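Local structure of PUM-HD domain-containing protein (7CGF) at residues A[109-114]-A[142-147]; A[36-41]-A[75-80]; A[298-303]-A[330-335]. The protein binds PBE-RNA through its Pumilio-homology domain, the part of PUF-8 present here, and is probably a reader of mRNA 3' untranslated regions. The protein carries 2 engineered substitutions. One frame throughout, in Å; residues are numbered along the deposited sequence.

Contact 1: A[109-114]-A[142-147]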
ATOM      1  N   ARG A 109      22.996  -4.046 -10.596  1.00 22.42           N
ATOM      2  CA  ARG A 109      22.330  -5.151  -9.919  1.00 24.26           C
ATOM      3  C   ARG A 109      20.996  -4.759  -9.298  1.00 19.73           C
ATOM      4  O   ARG A 109      20.452  -5.531  -8.496  1.00 20.40           O
ATOM      5  CB  ARG A 109      23.246  -5.745  -8.850  1.00 26.50           C
ATOM      6  CG  ARG A 109      24.480  -6.403  -9.442  1.00 29.70           C
ATOM      7  CD  ARG A 109      25.124  -7.385  -8.491  1.00 31.52           C
ATOM      8  NE  ARG A 109      26.243  -8.055  -9.146  1.00 46.99           N
ATOM      9  CZ  ARG A 109      27.069  -8.918  -8.561  1.00 49.66           C
ATOM     10  NH1 ARG A 109      26.916  -9.242  -7.280  1.00 45.57           N
ATOM     11  NH2 ARG A 109      28.052  -9.464  -9.267  1.00 52.02           N
ATOM     12  N   VAL A 110      20.459  -3.591  -9.641  1.00 19.09           N
ATOM     13  CA  VAL A 110      19.122  -3.199  -9.195  1.00 18.17           C
ATOM     14  C   VAL A 110      18.107  -4.296  -9.506  1.00 18.98           C
ATOM     15  O   VAL A 110      17.243  -4.568  -8.659  1.00 18.83           O
ATOM     16  CB  VAL A 110      18.701  -1.846  -9.798  1.00 17.77           C
ATOM     17  CG1 VAL A 110      17.188  -1.663  -9.770  1.00 20.02           C
ATOM     18  CG2 VAL A 110      19.376  -0.697  -9.037  1.00 18.88           C
ATOM     19  N   PRO A 111      18.147  -4.958 -10.669  1.00 20.73           N
ATOM     20  CA  PRO A 111      17.141  -6.004 -10.923  1.00 21.00           C
ATOM     21  C   PRO A 111      17.196  -7.164  -9.940  1.00 22.73           C
ATOM     22  O   PRO A 111      16.174  -7.835  -9.747  1.00 22.68           O
ATOM     23  CB  PRO A 111      17.459  -6.447 -12.359  1.00 20.98           C
ATOM     24  CG  PRO A 111      18.041  -5.236 -12.987  1.00 20.88           C
ATOM     25  CD  PRO A 111      18.938  -4.695 -11.885  1.00 21.12           C
ATOM     26  N   GLU A 112      18.342  -7.418  -9.303  1.00 20.01           N
ATOM     27  CA  GLU A 112      18.421  -8.408  -8.234  1.00 20.99           C
ATOM     28  C   GLU A 112      18.069  -7.815  -6.874  1.00 19.82           C
ATOM     29  O   GLU A 112      17.350  -8.446  -6.085  1.00 17.26           O
ATOM     30  CB  GLU A 112      19.833  -9.021  -8.183  1.00 22.41           C
ATOM     31  CG  GLU A 112      20.330  -9.563  -9.524  1.00 27.87           C
ATOM     32  CD  GLU A 112      21.856  -9.728  -9.588  1.00 41.82           C
ATOM     33  OE1 GLU A 112      22.506  -9.925  -8.531  1.00 42.20           O
ATOM     34  OE2 GLU A 112      22.410  -9.658 -10.706  1.00 49.24           O
ATOM     35  N   TYR A 113      18.576  -6.610  -6.586  1.00 18.52           N
ATOM     36  CA  TYR A 113      18.357  -5.979  -5.287  1.00 16.25           C
ATOM     37  C   TYR A 113      16.874  -5.779  -4.998  1.00 15.72           C
ATOM     38  O   TYR A 113      16.460  -5.804  -3.833  1.00 14.15           O
ATOM     39  CB  TYR A 113      19.079  -4.622  -5.227  1.00 13.46           C
ATOM     40  CG  TYR A 113      20.601  -4.702  -5.337  1.00 16.05           C
ATOM     41  CD1 TYR A 113      21.301  -5.827  -4.901  1.00 21.23           C
ATOM     42  CD2 TYR A 113      21.320  -3.658  -5.903  1.00 17.51           C
ATOM     43  CE1 TYR A 113      22.701  -5.898  -5.017  1.00 21.78           C
ATOM     44  CE2 TYR A 113      22.726  -3.718  -6.014  1.00 19.36           C
ATOM     45  CZ  TYR A 113      23.399  -4.833  -5.572  1.00 23.39           C
ATOM     46  OH  TYR A 113      24.778  -4.893  -5.706  1.00 22.99           O
ATOM     47  N   ALA A 114      16.058  -5.587  -6.037  1.00 15.63           N
ATOM     48  CA  ALA A 114      14.648  -5.289  -5.787  1.00 16.91           C
ATOM     49  C   ALA A 114      13.942  -6.424  -5.054  1.00 17.02           C
ATOM     50  O   ALA A 114      12.956  -6.184  -4.338  1.00 17.45           O
ATOM     51  CB  ALA A 114      13.948  -4.971  -7.109  1.00 17.21           C
ATOM     52  N   ILE A 142      14.469  -1.531 -13.130  1.00 19.76           N
ATOM     53  CA  ILE A 142      13.249  -2.197 -12.676  1.00 21.40           C
ATOM     54  C   ILE A 142      12.423  -2.667 -13.866  1.00 22.14           C
ATOM     55  O   ILE A 142      11.730  -3.694 -13.786  1.00 22.29           O
ATOM     56  CB  ILE A 142      12.456  -1.247 -11.745  1.00 18.60           C
ATOM     57  CG1 ILE A 142      13.247  -0.995 -10.452  1.00 20.42           C
ATOM     58  CG2 ILE A 142      11.084  -1.802 -11.412  1.00 22.75           C
ATOM     59  CD1 ILE A 142      13.450  -2.222  -9.604  1.00 24.68           C
ATOM     60  N   ARG A 143      12.518  -1.947 -14.992  1.00 24.33           N
ATOM     61  CA  ARG A 143      11.811  -2.300 -16.223  1.00 27.43           C
ATOM     62  C   ARG A 143      12.022  -3.762 -16.597  1.00 26.73           C
ATOM     63  O   ARG A 143      11.100  -4.436 -17.079  1.00 27.99           O
ATOM     64  CB  ARG A 143      12.307  -1.400 -17.358  1.00 29.64           C
ATOM     65  CG  ARG A 143      11.268  -0.537 -18.018  1.00 32.97           C
ATOM     66  CD  ARG A 143      11.913   0.345 -19.081  1.00 35.59           C
ATOM     67  NE  ARG A 143      11.490   1.734 -18.921  1.00 42.64           N
ATOM     68  CZ  ARG A 143      10.405   2.245 -19.493  1.00 38.34           C
ATOM     69  NH1 ARG A 143      10.074   3.517 -19.284  1.00 36.49           N
ATOM     70  NH2 ARG A 143       9.657   1.477 -20.277  1.00 34.02           N
ATOM     71  N   HIS A 144      13.235  -4.270 -16.375  1.00 24.17           N
ATOM     72  CA  HIS A 144      13.599  -5.606 -16.828  1.00 27.25           C
ATOM     73  C   HIS A 144      12.942  -6.715 -16.026  1.00 25.18           C
ATOM     74  O   HIS A 144      12.918  -7.860 -16.496  1.00 25.54           O
ATOM     75  CB  HIS A 144      15.119  -5.776 -16.778  1.00 30.59           C
ATOM     76  CG  HIS A 144      15.849  -4.773 -17.601  1.00 31.68           C
ATOM     77  ND1 HIS A 144      16.900  -4.027 -17.114  1.00 34.16           N
ATOM     78  CD2 HIS A 144      15.658  -4.369 -18.878  1.00 35.66           C
ATOM     79  CE1 HIS A 144      17.337  -3.218 -18.062  1.00 32.55           C
ATOM     80  NE2 HIS A 144      16.594  -3.399 -19.138  1.00 42.47           N
ATOM     81  N   VAL A 145      12.432  -6.417 -14.829  1.00 18.28           N
ATOM     82  CA  VAL A 145      11.878  -7.441 -13.950  1.00 20.65           C
ATOM     83  C   VAL A 145      10.523  -7.030 -13.383  1.00 19.52           C
ATOM     84  O   VAL A 145      10.095  -7.575 -12.364  1.00 21.17           O
ATOM     85  CB  VAL A 145      12.860  -7.771 -12.800  1.00 20.54           C
ATOM     86  CG1 VAL A 145      14.104  -8.483 -13.331  1.00 23.16           C
ATOM     87  CG2 VAL A 145      13.287  -6.487 -12.070  1.00 19.05           C
ATOM     88  N   ILE A 146       9.797  -6.138 -14.068  1.00 20.06           N
ATOM     89  CA  ILE A 146       8.662  -5.462 -13.428  1.00 16.66           C
ATOM     90  C   ILE A 146       7.501  -6.419 -13.096  1.00 17.00           C
ATOM     91  O   ILE A 146       6.898  -6.298 -12.024  1.00 18.35           O
ATOM     92  CB  ILE A 146       8.218  -4.253 -14.280  1.00 18.61           C
ATOM     93  CG1 ILE A 146       7.042  -3.508 -13.637  1.00 16.50           C
ATOM     94  CG2 ILE A 146       7.900  -4.671 -15.715  1.00 22.70           C
ATOM     95  CD1 ILE A 146       7.291  -2.987 -12.213  1.00 20.75           C
ATOM     96  N   HIS A 147       7.158  -7.384 -13.973  1.00 19.73           N
ATOM     97  CA  HIS A 147       6.018  -8.250 -13.639  1.00 23.31           C
ATOM     98  C   HIS A 147       6.290  -9.065 -12.379  1.00 21.58           C
ATOM     99  O   HIS A 147       5.454  -9.119 -11.469  1.00 24.37           O
ATOM    100  CB  HIS A 147       5.644  -9.184 -14.799  1.00 25.02           C
ATOM    101  CG  HIS A 147       4.435 -10.047 -14.515  1.00 26.34           C
ATOM    102  ND1 HIS A 147       3.254  -9.937 -15.220  1.00 30.03           N
ATOM    103  CD2 HIS A 147       4.232 -11.029 -13.600  1.00 28.46           C
ATOM    104  CE1 HIS A 147       2.378 -10.814 -14.754  1.00 26.36           C
ATOM    105  NE2 HIS A 147       2.945 -11.487 -13.769  1.00 30.33           N
TER
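I142 pushes its CD1 methyl into the angle between V110 and A114. CD1 of I142 lies 3.7 Å from CB of A114 and 3.8 Å from CG1 of V110; the side chains of V110 and I142 cross at about a right angle. The first torsion of V110 (chi1 159°) sets CG1 roughly anti to the backbone N, which brings that methyl to the isoleucine. A branched valine suits the place because its methyls are held close to the helix, while the single methyl of A114 takes the end of the longer I142 against it. L123 of helix 119-129 packs on both V110 and A114, and V158 of helix 155-165 on I142, so all three lie in a buried core.

The two segments belong to consecutive predicted Pumilio repeats, 105-140 and 141-176, of the alpha-solenoid. The packing joins the short helix 110-113, and A114 just after it, to the end of helix 132-142 and the turn that leads from there into helix 146-150.

Nearer the surface, P111 meets V145. CB of P111 is 4.0 Å from CG1 of V145, and CG2 of V145 sits 3.9 Å from the carbonyl O of P111, a van der Waals touch. The rigid proline ring in the first turn of its helix costs no backbone hydrogen bond there, and its CB gives V145 an apolar surface to rest on. H144 adds a looser contact: CG of P111 approaches the edge of the imidazole, 4.4 Å from ND1.

Backbone bonds shape both partners. R109, at the N-cap position, offers its O to E112 N and Y113 N, and the same oxygen lies 3.2 Å above one face of the Y113 ring, toward its rim. V145 N bonds to I142 O (3.0 Å), which turns the chain just before helix 146-150.

Contact 2: A[36-41]-A[75-80]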
ATOM      1  N   ALA A  36      38.812  -0.616   7.238  1.00 25.29           N
ATOM      2  CA  ALA A  36      37.951  -1.376   8.131  1.00 26.02           C
ATOM      3  C   ALA A  36      36.470  -1.093   7.909  1.00 23.37           C
ATOM      4  O   ALA A  36      35.642  -1.624   8.659  1.00 21.84           O
ATOM      5  CB  ALA A  36      38.294  -1.088   9.595  1.00 23.87           C
ATOM      6  N   LEU A  37      36.129  -0.279   6.906  1.00 25.14           N
ATOM      7  CA  LEU A  37      34.737   0.128   6.708  1.00 24.66           C
ATOM      8  C   LEU A  37      33.832  -1.081   6.517  1.00 23.23           C
ATOM      9  O   LEU A  37      32.760  -1.171   7.130  1.00 20.48           O
ATOM     10  CB  LEU A  37      34.634   1.079   5.510  1.00 23.06           C
ATOM     11  CG  LEU A  37      33.260   1.638   5.096  1.00 24.00           C
ATOM     12  CD1 LEU A  37      32.437   0.622   4.273  1.00 23.01           C
ATOM     13  CD2 LEU A  37      32.426   2.141   6.274  1.00 22.51           C
ATOM     14  N   LEU A  38      34.235  -2.008   5.646  1.00 23.33           N
ATOM     15  CA  LEU A  38      33.407  -3.178   5.376  1.00 19.64           C
ATOM     16  C   LEU A  38      33.130  -3.969   6.651  1.00 22.24           C
ATOM     17  O   LEU A  38      31.973  -4.309   6.943  1.00 21.64           O
ATOM     18  CB  LEU A  38      34.079  -4.053   4.316  1.00 20.98           C
ATOM     19  CG  LEU A  38      33.413  -5.393   3.989  1.00 27.14           C
ATOM     20  CD1 LEU A  38      32.002  -5.209   3.446  1.00 26.33           C
ATOM     21  CD2 LEU A  38      34.272  -6.208   3.019  1.00 29.87           C
ATOM     22  N   LYS A  39      34.178  -4.272   7.427  1.00 20.70           N
ATOM     23  CA  LYS A  39      33.982  -5.019   8.666  1.00 20.97           C
ATOM     24  C   LYS A  39      33.092  -4.252   9.638  1.00 20.17           C
ATOM     25  O   LYS A  39      32.184  -4.832  10.250  1.00 18.28           O
ATOM     26  CB  LYS A  39      35.340  -5.347   9.308  1.00 22.63           C
ATOM     27  CG  LYS A  39      36.065  -6.521   8.680  1.00 36.28           C
ATOM     28  CD  LYS A  39      37.421  -6.719   9.363  1.00 37.34           C
ATOM     29  CE  LYS A  39      38.406  -7.525   8.517  1.00 50.99           C
ATOM     30  NZ  LYS A  39      37.980  -8.945   8.361  1.00 52.35           N
ATOM     31  N   PHE A  40      33.314  -2.939   9.772  1.00 20.60           N
ATOM     32  CA  PHE A  40      32.490  -2.141  10.670  1.00 18.83           C
ATOM     33  C   PHE A  40      31.023  -2.172  10.243  1.00 16.92           C
ATOM     34  O   PHE A  40      30.132  -2.374  11.075  1.00 18.48           O
ATOM     35  CB  PHE A  40      32.996  -0.698  10.709  1.00 18.83           C
ATOM     36  CG  PHE A  40      33.895  -0.397  11.884  1.00 20.56           C
ATOM     37  CD1 PHE A  40      35.241  -0.699  11.846  1.00 28.11           C
ATOM     38  CD2 PHE A  40      33.378   0.212  13.015  1.00 24.41           C
ATOM     39  CE1 PHE A  40      36.064  -0.408  12.932  1.00 27.91           C
ATOM     40  CE2 PHE A  40      34.194   0.506  14.106  1.00 34.39           C
ATOM     41  CZ  PHE A  40      35.535   0.186  14.061  1.00 27.83           C
ATOM     42  N   ALA A  41      30.766  -1.988   8.946  1.00 16.76           N
ATOM     43  CA  ALA A  41      29.392  -1.808   8.478  1.00 18.61           C
ATOM     44  C   ALA A  41      28.585  -3.095   8.577  1.00 17.53           C
ATOM     45  O   ALA A  41      27.352  -3.036   8.725  1.00 15.72           O
ATOM     46  CB  ALA A  41      29.377  -1.282   7.042  1.00 14.65           C
ATOM     47  N   ASP A  75      28.090  -3.679  -3.272  1.00 21.11           N
ATOM     48  CA  ASP A  75      27.359  -4.922  -3.499  1.00 22.82           C
ATOM     49  C   ASP A  75      27.336  -5.794  -2.256  1.00 24.86           C
ATOM     50  O   ASP A  75      26.343  -6.484  -2.013  1.00 27.77           O
ATOM     51  CB  ASP A  75      27.932  -5.714  -4.681  1.00 24.23           C
ATOM     52  CG  ASP A  75      27.251  -7.074  -4.847  1.00 32.26           C
ATOM     53  OD1 ASP A  75      26.039  -7.115  -5.142  1.00 29.83           O
ATOM     54  OD2 ASP A  75      27.919  -8.114  -4.665  1.00 33.38           O
ATOM     55  N   GLU A  76      28.396  -5.769  -1.444  1.00 18.82           N
ATOM     56  CA  GLU A  76      28.385  -6.566  -0.229  1.00 18.99           C
ATOM     57  C   GLU A  76      27.560  -5.934   0.891  1.00 21.54           C
ATOM     58  O   GLU A  76      27.082  -6.654   1.777  1.00 20.86           O
ATOM     59  CB  GLU A  76      29.815  -6.805   0.251  1.00 21.32           C
ATOM     60  CG  GLU A  76      29.933  -8.004   1.158  1.00 31.16           C
ATOM     61  CD  GLU A  76      31.370  -8.342   1.468  1.00 39.43           C
ATOM     62  OE1 GLU A  76      32.246  -8.019   0.631  1.00 39.25           O
ATOM     63  OE2 GLU A  76      31.620  -8.924   2.545  1.00 38.70           O
ATOM     64  N   LEU A  77      27.360  -4.619   0.863  1.00 15.71           N
ATOM     65  CA  LEU A  77      26.675  -3.955   1.956  1.00 14.38           C
ATOM     66  C   LEU A  77      25.178  -3.839   1.736  1.00 14.11           C
ATOM     67  O   LEU A  77      24.428  -3.781   2.721  1.00 14.57           O
ATOM     68  CB  LEU A  77      27.241  -2.547   2.171  1.00 15.35           C
ATOM     69  CG  LEU A  77      28.702  -2.482   2.640  1.00 15.88           C
ATOM     70  CD1 LEU A  77      29.156  -1.027   2.676  1.00 20.81           C
ATOM     71  CD2 LEU A  77      28.871  -3.137   4.002  1.00 21.74           C
ATOM     72  N   VAL A  78      24.709  -3.767   0.484  1.00 13.00           N
ATOM     73  CA  VAL A  78      23.312  -3.363   0.293  1.00 13.97           C
ATOM     74  C   VAL A  78      22.340  -4.420   0.805  1.00 14.67           C
ATOM     75  O   VAL A  78      21.267  -4.070   1.306  1.00 14.46           O
ATOM     76  CB  VAL A  78      22.984  -3.000  -1.170  1.00 18.20           C
ATOM     77  CG1 VAL A  78      23.639  -1.679  -1.545  1.00 23.92           C
ATOM     78  CG2 VAL A  78      23.364  -4.126  -2.136  1.00 21.48           C
ATOM     79  N   ASP A  79      22.662  -5.709   0.664  1.00 13.39           N
ATOM     80  CA  ASP A  79      21.793  -6.742   1.227  1.00 13.66           C
ATOM     81  C   ASP A  79      22.368  -7.336   2.502  1.00 15.20           C
ATOM     82  O   ASP A  79      22.194  -8.534   2.771  1.00 15.31           O
ATOM     83  CB  ASP A  79      21.491  -7.854   0.219  1.00 15.02           C
ATOM     84  CG  ASP A  79      20.209  -8.607   0.570  1.00 19.15           C
ATOM     85  OD1 ASP A  79      19.264  -7.933   1.015  1.00 17.05           O
ATOM     86  OD2 ASP A  79      20.140  -9.859   0.436  1.00 18.10           O
ATOM     87  N   ASP A  80      23.051  -6.529   3.313  1.00 14.17           N
ATOM     88  CA  ASP A  80      23.494  -6.981   4.620  1.00 13.08           C
ATOM     89  C   ASP A  80      22.586  -6.429   5.713  1.00 16.10           C
ATOM     90  O   ASP A  80      22.170  -5.264   5.667  1.00 14.09           O
ATOM     91  CB  ASP A  80      24.932  -6.556   4.900  1.00 13.08           C
ATOM     92  CG  ASP A  80      25.412  -7.065   6.231  1.00 17.60           C
ATOM     93  OD1 ASP A  80      25.686  -8.282   6.333  1.00 17.70           O
ATOM     94  OD2 ASP A  80      25.486  -6.272   7.178  1.00 16.14           O
TER
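L77 reaches from helix 74-78 into a groove made by L37, L38 and A41, and its two methyls divide the work. CD2 presses on CB of A41 at 3.6 Å and on CD1 of L38 at 3.8 Å, whereas CD1 meets CD1 of L37 at 4.0 Å. The leucine's CG is anti to its carbonyl carbon (chi1 -65°), and from there the forked end spreads across the partners. A41 suits the point of closest backbone approach, since a bare methyl admits the tip of L77. I50 of helix 44-56 backs both L37 and A41, and V87 of helix 83-89 backs L77.

L38 also makes a mixed contact with E76, crossing it at about a right angle. Its CD2 lies 3.6 Å from OE1, and its CD1 lies 3.8 Å from the carboxylate carbon CD. E76 stands at the exposed border, where its extended chain carries the carboxylate across the end of the leucine while OE2 forms a salt bridge with K42. An alanine in place of L38 would probably open a gap beside CD2 of L77 and leave the E76 carboxylate without this apolar neighbour, steadied mainly by K42.

The remaining approach is polar but unbonded: OD2 of D80 stays 4.0 Å from the carbonyl O of A41. That carboxylate oxygen is instead taken up by F82 N and G83 N, capping the start of helix 83-89, a task for which a short aspartate is well fitted.

Interlocking leucines between short helices of successive predicted Pumilio repeats, here 32-68 and 69-104, are in keeping with the alpha-solenoid of a Pumilio-homology domain.

Contact 3: A[298-303]-A[330-335]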
ATOM      1  N   PRO A 298     -38.515  -7.783   3.383  1.00 40.89           N
ATOM      2  CA  PRO A 298     -37.613  -6.854   2.688  1.00 39.33           C
ATOM      3  C   PRO A 298     -36.156  -7.251   2.861  1.00 36.79           C
ATOM      4  O   PRO A 298     -35.769  -7.851   3.866  1.00 32.19           O
ATOM      5  CB  PRO A 298     -37.900  -5.505   3.358  1.00 35.19           C
ATOM      6  CG  PRO A 298     -39.257  -5.658   3.964  1.00 44.23           C
ATOM      7  CD  PRO A 298     -39.350  -7.089   4.380  1.00 41.28           C
ATOM      8  N   ILE A 299     -35.347  -6.895   1.858  1.00 33.59           N
ATOM      9  CA  ILE A 299     -33.933  -7.270   1.847  1.00 30.09           C
ATOM     10  C   ILE A 299     -33.237  -6.794   3.114  1.00 26.80           C
ATOM     11  O   ILE A 299     -32.407  -7.513   3.685  1.00 27.40           O
ATOM     12  CB  ILE A 299     -33.249  -6.721   0.577  1.00 30.34           C
ATOM     13  CG1 ILE A 299     -33.867  -7.341  -0.683  1.00 36.65           C
ATOM     14  CG2 ILE A 299     -31.759  -6.968   0.603  1.00 30.42           C
ATOM     15  CD1 ILE A 299     -33.516  -8.788  -0.888  1.00 34.90           C
ATOM     16  N   VAL A 300     -33.552  -5.577   3.573  1.00 23.20           N
ATOM     17  CA  VAL A 300     -32.875  -5.016   4.740  1.00 27.14           C
ATOM     18  C   VAL A 300     -33.118  -5.876   5.976  1.00 28.09           C
ATOM     19  O   VAL A 300     -32.236  -6.003   6.837  1.00 24.90           O
ATOM     20  CB  VAL A 300     -33.303  -3.546   4.961  1.00 21.38           C
ATOM     21  CG1 VAL A 300     -34.835  -3.426   5.165  1.00 25.03           C
ATOM     22  CG2 VAL A 300     -32.536  -2.927   6.123  1.00 23.49           C
ATOM     23  N   VAL A 301     -34.296  -6.501   6.070  1.00 26.72           N
ATOM     24  CA  VAL A 301     -34.591  -7.391   7.187  1.00 26.71           C
ATOM     25  C   VAL A 301     -33.746  -8.658   7.100  1.00 28.01           C
ATOM     26  O   VAL A 301     -33.103  -9.060   8.078  1.00 31.31           O
ATOM     27  CB  VAL A 301     -36.094  -7.714   7.220  1.00 29.86           C
ATOM     28  CG1 VAL A 301     -36.401  -8.682   8.348  1.00 33.95           C
ATOM     29  CG2 VAL A 301     -36.896  -6.425   7.354  1.00 29.88           C
ATOM     30  N   GLN A 302     -33.722  -9.294   5.923  1.00 27.53           N
ATOM     31  CA  GLN A 302     -32.862 -10.453   5.705  1.00 30.71           C
ATOM     32  C   GLN A 302     -31.407 -10.119   6.002  1.00 30.10           C
ATOM     33  O   GLN A 302     -30.682 -10.924   6.601  1.00 28.04           O
ATOM     34  CB  GLN A 302     -32.999 -10.946   4.269  1.00 27.54           C
ATOM     35  CG  GLN A 302     -34.428 -11.225   3.834  1.00 37.54           C
ATOM     36  CD  GLN A 302     -34.530 -11.618   2.376  1.00 40.17           C
ATOM     37  OE1 GLN A 302     -33.658 -12.301   1.842  1.00 45.64           O
ATOM     38  NE2 GLN A 302     -35.595 -11.171   1.715  1.00 38.86           N
ATOM     39  N   MET A 303     -30.969  -8.926   5.599  1.00 27.53           N
ATOM     40  CA  MET A 303     -29.587  -8.517   5.830  1.00 23.44           C
ATOM     41  C   MET A 303     -29.267  -8.434   7.316  1.00 27.95           C
ATOM     42  O   MET A 303     -28.165  -8.792   7.742  1.00 26.26           O
ATOM     43  CB  MET A 303     -29.335  -7.173   5.140  1.00 23.19           C
ATOM     44  CG  MET A 303     -29.225  -7.291   3.627  1.00 24.63           C
ATOM     45  SD  MET A 303     -29.190  -5.662   2.836  1.00 28.05           S
ATOM     46  CE  MET A 303     -27.653  -4.995   3.464  1.00 25.37           C
ATOM     47  N   LEU A 330     -39.319   2.693   8.698  1.00 32.11           N
ATOM     48  CA  LEU A 330     -40.676   2.246   8.403  1.00 37.01           C
ATOM     49  C   LEU A 330     -40.685   0.831   7.839  1.00 37.85           C
ATOM     50  O   LEU A 330     -41.655   0.091   8.035  1.00 39.50           O
ATOM     51  CB  LEU A 330     -41.350   3.236   7.451  1.00 34.58           C
ATOM     52  CG  LEU A 330     -41.518   4.630   8.081  1.00 40.18           C
ATOM     53  CD1 LEU A 330     -41.892   5.694   7.065  1.00 41.94           C
ATOM     54  CD2 LEU A 330     -42.542   4.593   9.219  1.00 44.74           C
ATOM     55  N   THR A 331     -39.599   0.422   7.179  1.00 34.03           N
ATOM     56  CA  THR A 331     -39.510  -0.916   6.611  1.00 32.64           C
ATOM     57  C   THR A 331     -39.149  -1.966   7.658  1.00 30.78           C
ATOM     58  O   THR A 331     -39.637  -3.099   7.591  1.00 38.63           O
ATOM     59  CB  THR A 331     -38.475  -0.915   5.476  1.00 30.36           C
ATOM     60  OG1 THR A 331     -38.820   0.102   4.526  1.00 32.43           O
ATOM     61  CG2 THR A 331     -38.433  -2.252   4.769  1.00 28.51           C
ATOM     62  N   VAL A 332     -38.322  -1.607   8.633  1.00 30.63           N
ATOM     63  CA  VAL A 332     -37.774  -2.581   9.572  1.00 33.47           C
ATOM     64  C   VAL A 332     -38.671  -2.759  10.794  1.00 43.21           C
ATOM     65  O   VAL A 332     -38.837  -3.880  11.282  1.00 40.11           O
ATOM     66  CB  VAL A 332     -36.350  -2.158   9.983  1.00 32.78           C
ATOM     67  CG1 VAL A 332     -35.868  -2.985  11.171  1.00 35.23           C
ATOM     68  CG2 VAL A 332     -35.386  -2.310   8.804  1.00 32.15           C
ATOM     69  N   ARG A 333     -39.265  -1.669  11.287  1.00 43.07           N
ATOM     70  CA  ARG A 333     -39.962  -1.699  12.575  1.00 46.78           C
ATOM     71  C   ARG A 333     -40.971  -2.836  12.739  1.00 45.19           C
ATOM     72  O   ARG A 333     -41.000  -3.434  13.827  1.00 46.17           O
ATOM     73  CB  ARG A 333     -40.645  -0.347  12.832  1.00 46.40           C
ATOM     74  CG  ARG A 333     -41.006  -0.135  14.301  1.00 48.01           C
ATOM     75  CD  ARG A 333     -41.781   1.155  14.546  1.00 38.59           C
ATOM     76  NE  ARG A 333     -40.955   2.358  14.485  1.00 44.20           N
ATOM     77  CZ  ARG A 333     -40.127   2.751  15.448  1.00 41.44           C
ATOM     78  NH1 ARG A 333     -40.001   2.025  16.550  1.00 48.06           N
ATOM     79  NH2 ARG A 333     -39.421   3.865  15.308  1.00 41.27           N
ATOM     80  N   PRO A 334     -41.806  -3.188  11.750  1.00 45.48           N
ATOM     81  CA  PRO A 334     -42.701  -4.345  11.942  1.00 44.51           C
ATOM     82  C   PRO A 334     -41.984  -5.647  12.271  1.00 49.13           C
ATOM     83  O   PRO A 334     -42.568  -6.516  12.933  1.00 46.60           O
ATOM     84  CB  PRO A 334     -43.437  -4.442  10.598  1.00 41.36           C
ATOM     85  CG  PRO A 334     -43.437  -3.053  10.076  1.00 46.04           C
ATOM     86  CD  PRO A 334     -42.125  -2.458  10.509  1.00 44.24           C
ATOM     87  N   HIS A 335     -40.743  -5.819  11.831  1.00 45.94           N
ATOM     88  CA  HIS A 335     -40.042  -7.085  11.993  1.00 45.86           C
ATOM     89  C   HIS A 335     -39.196  -7.140  13.253  1.00 45.19           C
ATOM     90  O   HIS A 335     -38.499  -8.136  13.471  1.00 48.62           O
ATOM     91  CB  HIS A 335     -39.167  -7.349  10.765  1.00 42.87           C
ATOM     92  CG  HIS A 335     -39.921  -7.282   9.475  1.00 38.53           C
ATOM     93  ND1 HIS A 335     -40.294  -8.407   8.773  1.00 42.32           N
ATOM     94  CD2 HIS A 335     -40.388  -6.226   8.767  1.00 38.80           C
ATOM     95  CE1 HIS A 335     -40.953  -8.047   7.686  1.00 40.01           C
ATOM     96  NE2 HIS A 335     -41.023  -6.729   7.658  1.00 39.97           N
TER
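P298 and T331 touch where their CA atoms stand 7.4 Å apart, and the backbones draw nearer further on, to 6.2 Å between CA of V301 and CA of V332. At the wider end the proline ring slides past T331 in the opposite direction, and its CB lies 3.6 Å from CG2 of the threonine. T331 serves two environments: its methyl faces the proline, while OG1 bonds back to the carbonyl O of E327 within helix 322-332.

The same methyl touches V300, whose CG1 also packs on CG2 of V332 at 3.8 Å. With chi1 at 59°, CG1 of V300 stands between its own backbone N and carbonyl carbon and can reach both neighbours. V313 and A289 pack on V300 from helices 309-319 and 279-290.

The pairing thus joins the N-cap and first turn of helix 299-304 to the end of helix 322-332 and the 3-10 turn 333-335 that follows, near the two limits of the last predicted Pumilio repeat, 294-331, toward the C-terminal end of the solenoid.

H335 crosses V301 at about a right angle. CG2 of V301 makes a CH-pi contact over one imidazole face, displaced toward the CG-CD2 rim, 3.9 Å from the ring centroid and 18° off its normal. P298 and H335 meet tip to tip, with CD 3.7 Å from NE2. A flat ring suits this place, since it accepts the valine methyl on its face and extends to the proline.

How the contacts relate
From the N terminus, contact 2 closes the first loop, bringing 36-41 to 75-80 across 33 mostly helical residues. Contact 1 closes a second of similar kind, between 109-114 and 142-147, and contact 3 a third, between 298-303 and 330-335. The loops follow in series, so none nests or crosses. Contacts 1 and 2 adjoin: D75 of contact 2 forms a salt bridge with R109 and a probable hydrogen bond with Y113, whose ring also packs on V78, so 75-80 is tied on to 109-114. Contact 3 lies on the opposite side of the chain's centre, its centre about 66 Å from that of contact 2, toward the C-terminal end of the same Pumilio-homology domain.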